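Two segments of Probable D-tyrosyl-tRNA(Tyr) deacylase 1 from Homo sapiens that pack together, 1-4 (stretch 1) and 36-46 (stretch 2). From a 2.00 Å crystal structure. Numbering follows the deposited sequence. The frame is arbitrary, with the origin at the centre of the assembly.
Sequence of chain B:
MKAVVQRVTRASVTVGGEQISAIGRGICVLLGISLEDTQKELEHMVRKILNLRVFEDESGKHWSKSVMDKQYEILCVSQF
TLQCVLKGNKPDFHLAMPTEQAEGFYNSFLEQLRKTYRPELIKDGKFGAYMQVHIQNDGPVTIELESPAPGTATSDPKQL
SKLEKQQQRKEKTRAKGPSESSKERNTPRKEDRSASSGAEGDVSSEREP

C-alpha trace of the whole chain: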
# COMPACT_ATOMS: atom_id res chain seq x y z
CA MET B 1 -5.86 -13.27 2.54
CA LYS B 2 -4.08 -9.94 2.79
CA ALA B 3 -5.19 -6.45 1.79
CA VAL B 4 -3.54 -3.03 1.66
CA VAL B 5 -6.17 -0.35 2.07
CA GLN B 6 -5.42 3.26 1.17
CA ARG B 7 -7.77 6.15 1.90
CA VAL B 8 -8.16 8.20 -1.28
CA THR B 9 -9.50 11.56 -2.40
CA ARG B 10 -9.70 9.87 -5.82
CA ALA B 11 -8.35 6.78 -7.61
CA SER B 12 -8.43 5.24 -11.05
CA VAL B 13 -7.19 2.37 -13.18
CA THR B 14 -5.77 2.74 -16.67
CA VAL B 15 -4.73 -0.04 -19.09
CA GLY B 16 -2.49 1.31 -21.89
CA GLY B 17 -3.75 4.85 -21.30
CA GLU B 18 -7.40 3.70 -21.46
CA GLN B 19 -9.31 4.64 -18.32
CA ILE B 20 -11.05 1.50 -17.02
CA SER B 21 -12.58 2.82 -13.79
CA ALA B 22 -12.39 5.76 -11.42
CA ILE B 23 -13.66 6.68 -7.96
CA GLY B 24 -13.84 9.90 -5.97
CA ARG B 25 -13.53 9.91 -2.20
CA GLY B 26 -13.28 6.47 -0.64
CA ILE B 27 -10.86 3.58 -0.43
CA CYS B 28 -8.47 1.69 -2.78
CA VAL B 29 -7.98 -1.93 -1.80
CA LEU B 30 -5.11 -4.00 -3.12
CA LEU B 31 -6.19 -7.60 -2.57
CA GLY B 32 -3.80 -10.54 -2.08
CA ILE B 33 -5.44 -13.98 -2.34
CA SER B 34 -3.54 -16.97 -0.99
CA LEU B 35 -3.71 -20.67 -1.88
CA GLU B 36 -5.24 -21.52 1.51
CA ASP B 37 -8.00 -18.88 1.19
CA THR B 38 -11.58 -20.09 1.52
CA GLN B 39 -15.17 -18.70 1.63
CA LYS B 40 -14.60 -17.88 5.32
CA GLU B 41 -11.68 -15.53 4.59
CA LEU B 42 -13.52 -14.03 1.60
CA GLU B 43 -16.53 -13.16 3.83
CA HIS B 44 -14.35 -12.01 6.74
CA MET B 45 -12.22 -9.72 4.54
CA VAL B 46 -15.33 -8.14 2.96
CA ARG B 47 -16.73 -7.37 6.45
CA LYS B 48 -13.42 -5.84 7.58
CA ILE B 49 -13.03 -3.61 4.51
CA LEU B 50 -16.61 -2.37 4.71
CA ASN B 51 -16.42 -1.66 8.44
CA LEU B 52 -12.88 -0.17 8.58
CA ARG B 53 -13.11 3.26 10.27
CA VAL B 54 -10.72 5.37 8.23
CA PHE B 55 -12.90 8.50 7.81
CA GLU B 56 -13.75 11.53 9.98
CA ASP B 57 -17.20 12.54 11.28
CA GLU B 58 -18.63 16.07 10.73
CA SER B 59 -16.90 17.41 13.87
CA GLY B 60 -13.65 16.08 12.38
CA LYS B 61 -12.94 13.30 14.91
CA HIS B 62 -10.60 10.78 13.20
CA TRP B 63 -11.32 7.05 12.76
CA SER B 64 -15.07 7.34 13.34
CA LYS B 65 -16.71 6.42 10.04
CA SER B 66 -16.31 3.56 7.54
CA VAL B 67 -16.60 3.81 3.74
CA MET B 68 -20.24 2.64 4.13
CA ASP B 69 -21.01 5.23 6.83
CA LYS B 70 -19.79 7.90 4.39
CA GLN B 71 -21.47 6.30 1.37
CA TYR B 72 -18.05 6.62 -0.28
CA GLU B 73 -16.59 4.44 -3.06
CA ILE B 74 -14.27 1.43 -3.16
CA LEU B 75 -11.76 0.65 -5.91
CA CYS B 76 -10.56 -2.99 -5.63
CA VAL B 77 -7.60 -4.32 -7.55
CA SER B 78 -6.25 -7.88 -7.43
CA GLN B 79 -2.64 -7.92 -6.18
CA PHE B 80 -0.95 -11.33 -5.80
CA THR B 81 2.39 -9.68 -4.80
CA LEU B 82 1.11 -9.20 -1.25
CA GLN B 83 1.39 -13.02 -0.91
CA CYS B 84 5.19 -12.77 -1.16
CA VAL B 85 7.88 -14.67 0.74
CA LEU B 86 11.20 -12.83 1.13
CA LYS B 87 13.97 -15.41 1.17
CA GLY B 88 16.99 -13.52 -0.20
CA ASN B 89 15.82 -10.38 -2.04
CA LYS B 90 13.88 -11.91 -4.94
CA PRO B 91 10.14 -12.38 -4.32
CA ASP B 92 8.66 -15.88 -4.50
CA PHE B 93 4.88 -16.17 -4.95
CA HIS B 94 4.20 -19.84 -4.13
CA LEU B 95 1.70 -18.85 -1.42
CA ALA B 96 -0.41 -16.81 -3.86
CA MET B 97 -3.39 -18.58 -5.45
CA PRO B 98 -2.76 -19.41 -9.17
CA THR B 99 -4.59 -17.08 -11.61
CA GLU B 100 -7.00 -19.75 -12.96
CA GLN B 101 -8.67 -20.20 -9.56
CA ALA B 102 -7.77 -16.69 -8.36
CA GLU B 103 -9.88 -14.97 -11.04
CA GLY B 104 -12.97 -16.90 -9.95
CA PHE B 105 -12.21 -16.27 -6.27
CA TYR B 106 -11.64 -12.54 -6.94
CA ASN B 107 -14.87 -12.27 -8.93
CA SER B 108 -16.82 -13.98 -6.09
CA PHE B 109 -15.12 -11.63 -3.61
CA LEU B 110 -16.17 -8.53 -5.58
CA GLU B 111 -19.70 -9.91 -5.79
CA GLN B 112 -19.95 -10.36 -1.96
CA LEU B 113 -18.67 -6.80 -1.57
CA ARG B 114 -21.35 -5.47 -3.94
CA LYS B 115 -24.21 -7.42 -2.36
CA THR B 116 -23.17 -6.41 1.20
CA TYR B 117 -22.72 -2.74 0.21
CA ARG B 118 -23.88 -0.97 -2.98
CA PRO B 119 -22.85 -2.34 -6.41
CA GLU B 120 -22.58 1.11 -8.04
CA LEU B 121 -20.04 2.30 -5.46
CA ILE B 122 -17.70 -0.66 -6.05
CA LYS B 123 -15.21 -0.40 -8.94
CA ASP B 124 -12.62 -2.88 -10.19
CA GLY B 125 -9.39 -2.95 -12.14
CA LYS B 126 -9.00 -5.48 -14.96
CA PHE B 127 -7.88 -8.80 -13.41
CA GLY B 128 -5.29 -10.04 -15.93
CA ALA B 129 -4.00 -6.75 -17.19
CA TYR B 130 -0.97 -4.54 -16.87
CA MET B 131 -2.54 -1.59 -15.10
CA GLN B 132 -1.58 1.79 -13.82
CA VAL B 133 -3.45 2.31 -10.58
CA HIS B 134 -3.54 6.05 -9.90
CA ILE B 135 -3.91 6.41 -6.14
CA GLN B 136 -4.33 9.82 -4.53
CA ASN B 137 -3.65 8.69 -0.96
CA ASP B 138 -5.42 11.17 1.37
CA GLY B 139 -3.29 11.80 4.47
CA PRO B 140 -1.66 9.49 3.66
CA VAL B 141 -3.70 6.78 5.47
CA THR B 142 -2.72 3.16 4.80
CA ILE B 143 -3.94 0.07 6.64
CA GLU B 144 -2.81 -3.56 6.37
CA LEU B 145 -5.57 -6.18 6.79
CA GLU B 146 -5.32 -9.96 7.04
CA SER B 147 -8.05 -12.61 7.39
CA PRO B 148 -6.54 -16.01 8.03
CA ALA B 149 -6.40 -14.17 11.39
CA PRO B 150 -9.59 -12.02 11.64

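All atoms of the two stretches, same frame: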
# COMPACT_ATOMS: atom_id res chain seq x y z
N MET B 1 -5.54 -14.50 3.30
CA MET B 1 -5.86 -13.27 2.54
C MET B 1 -5.23 -12.06 3.19
O MET B 1 -5.28 -11.89 4.41
CB MET B 1 -7.38 -13.08 2.42
CG MET B 1 -7.78 -12.28 1.19
SD MET B 1 -9.54 -12.26 0.89
CE MET B 1 -9.86 -14.02 0.84
N LYS B 2 -4.61 -11.22 2.36
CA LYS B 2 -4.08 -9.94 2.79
C LYS B 2 -4.67 -8.83 1.94
O LYS B 2 -4.99 -9.04 0.76
CB LYS B 2 -2.56 -9.89 2.64
CG LYS B 2 -1.78 -10.86 3.50
CD LYS B 2 -0.33 -10.38 3.61
CE LYS B 2 0.68 -11.52 3.65
NZ LYS B 2 1.07 -11.98 5.02
N ALA B 3 -4.76 -7.64 2.52
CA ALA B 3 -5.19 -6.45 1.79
C ALA B 3 -4.40 -5.23 2.25
O ALA B 3 -4.08 -5.10 3.44
CB ALA B 3 -6.70 -6.21 2.00
N VAL B 4 -4.04 -4.36 1.31
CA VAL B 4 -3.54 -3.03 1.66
C VAL B 4 -4.63 -2.06 1.26
O VAL B 4 -5.08 -2.03 0.12
CB VAL B 4 -2.19 -2.69 1.00
CG1 VAL B 4 -1.85 -1.19 1.21
CG2 VAL B 4 -1.09 -3.58 1.59
N GLU B 36 -4.45 -20.93 0.43
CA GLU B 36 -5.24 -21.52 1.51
C GLU B 36 -6.57 -20.79 1.75
O GLU B 36 -7.38 -21.24 2.58
CB GLU B 36 -4.42 -21.64 2.80
CG GLU B 36 -3.96 -23.07 3.12
CD GLU B 36 -3.70 -23.29 4.61
OE1 GLU B 36 -4.12 -24.33 5.15
OE2 GLU B 36 -3.06 -22.41 5.24
N ASP B 37 -6.80 -19.70 1.02
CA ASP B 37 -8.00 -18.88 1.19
C ASP B 37 -9.30 -19.63 0.83
O ASP B 37 -9.35 -20.44 -0.09
CB ASP B 37 -7.90 -17.55 0.42
CG ASP B 37 -7.02 -16.51 1.14
OD1 ASP B 37 -6.77 -16.61 2.37
OD2 ASP B 37 -6.58 -15.57 0.46
N THR B 38 -10.35 -19.34 1.59
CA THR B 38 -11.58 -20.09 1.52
C THR B 38 -12.76 -19.08 1.55
O THR B 38 -12.52 -17.88 1.60
CB THR B 38 -11.59 -21.09 2.71
OG1 THR B 38 -12.10 -22.36 2.31
CG2 THR B 38 -12.35 -20.56 3.89
N GLN B 39 -14.00 -19.57 1.52
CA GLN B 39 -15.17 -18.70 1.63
C GLN B 39 -15.16 -17.91 2.94
O GLN B 39 -15.54 -16.74 2.98
CB GLN B 39 -16.46 -19.52 1.50
CG GLN B 39 -17.75 -18.70 1.37
CD GLN B 39 -17.84 -17.91 0.08
OE1 GLN B 39 -17.36 -18.35 -0.97
NE2 GLN B 39 -18.47 -16.74 0.14
N LYS B 40 -14.71 -18.55 4.02
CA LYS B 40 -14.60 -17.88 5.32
C LYS B 40 -13.74 -16.60 5.25
O LYS B 40 -14.15 -15.52 5.72
CB LYS B 40 -14.03 -18.87 6.35
CG LYS B 40 -14.04 -18.37 7.79
CD LYS B 40 -13.58 -19.45 8.75
CE LYS B 40 -13.23 -18.86 10.09
NZ LYS B 40 -12.89 -19.93 11.05
N GLU B 41 -12.56 -16.70 4.67
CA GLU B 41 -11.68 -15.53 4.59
C GLU B 41 -12.26 -14.47 3.65
O GLU B 41 -12.19 -13.28 3.93
CB GLU B 41 -10.31 -15.97 4.11
CG GLU B 41 -10.13 -17.49 4.28
CD GLU B 41 -9.20 -17.81 5.38
OE1 GLU B 41 -8.16 -17.14 5.42
OE2 GLU B 41 -9.48 -18.73 6.19
N LEU B 42 -12.84 -14.93 2.54
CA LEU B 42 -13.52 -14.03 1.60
C LEU B 42 -14.55 -13.18 2.35
O LEU B 42 -14.51 -11.96 2.28
CB LEU B 42 -14.20 -14.86 0.50
CG LEU B 42 -14.89 -14.18 -0.69
CD1 LEU B 42 -15.09 -15.22 -1.79
CD2 LEU B 42 -16.24 -13.56 -0.29
N GLU B 43 -15.46 -13.85 3.07
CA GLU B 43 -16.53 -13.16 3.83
C GLU B 43 -16.00 -12.28 4.96
O GLU B 43 -16.48 -11.16 5.18
CB GLU B 43 -17.56 -14.17 4.34
CG GLU B 43 -18.33 -14.80 3.18
CD GLU B 43 -19.45 -15.75 3.58
OE1 GLU B 43 -19.83 -15.78 4.77
OE2 GLU B 43 -19.96 -16.48 2.68
N HIS B 44 -14.98 -12.78 5.66
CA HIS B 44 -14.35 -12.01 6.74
C HIS B 44 -13.63 -10.76 6.23
O HIS B 44 -13.74 -9.69 6.83
CB HIS B 44 -13.40 -12.90 7.54
CG HIS B 44 -14.08 -13.80 8.53
ND1 HIS B 44 -15.16 -14.60 8.20
CD2 HIS B 44 -13.84 -14.03 9.84
CE1 HIS B 44 -15.55 -15.28 9.26
NE2 HIS B 44 -14.76 -14.95 10.27
N MET B 45 -12.92 -10.87 5.12
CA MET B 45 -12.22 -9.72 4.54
C MET B 45 -13.19 -8.65 4.03
O MET B 45 -12.97 -7.45 4.25
CB MET B 45 -11.26 -10.15 3.43
CG MET B 45 -10.41 -9.02 2.83
SD MET B 45 -9.38 -8.15 4.04
CE MET B 45 -7.99 -9.26 4.24
N VAL B 46 -14.27 -9.07 3.36
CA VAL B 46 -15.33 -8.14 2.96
C VAL B 46 -15.84 -7.33 4.18
O VAL B 46 -15.90 -6.10 4.14
CB VAL B 46 -16.49 -8.87 2.30
CG1 VAL B 46 -17.71 -7.96 2.17
CG2 VAL B 46 -16.07 -9.40 0.91

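The chain's amino terminus is pinned to a helix and the loop before it by one charged anchor at Asp37 and a small apolar contact built largely from two methionines. The anchor is a salt bridge and hydrogen bond from Met1 N to Asp37 OD1, 2.6 Å long, although the modelled position of Met1 N is somewhat uncertain. Aspartate suits this site because its short side chain, with chi1 in the m well, brings a carboxylate to the terminal amine from just before the helix begins; being buried, it needs partners, and Met1 N supplies one. Glu41 adds a second negative charge nearby, its OE1 4.3 Å from Met1 N, too far for a salt bridge.

The CA-to-CB bond of Met1 points toward the second stretch, and with its chi angles t, t and m the side chain reaches the helix. Its CE settles against the backbone, 3.5 Å from Leu42 N, while its SD lies 3.7 Å from Met45 CB. A long, unbranched, flexible thioether can follow the helix surface in this way, and Met1 has the largest area covered of any residue here, 143 Å² of the 331 Å² total. Met1, Ala3 and Met45 are all buried. One turn beyond Glu41, Met45 points back toward the strand and places its SD 3.9 Å from Ala3 CB; a methyl group, with nothing polar to satisfy, suits this contact. Lys2, between these two inward-facing residues, points away, as strand alternation predicts, and its NZ is hydrogen-bonded elsewhere in the structure.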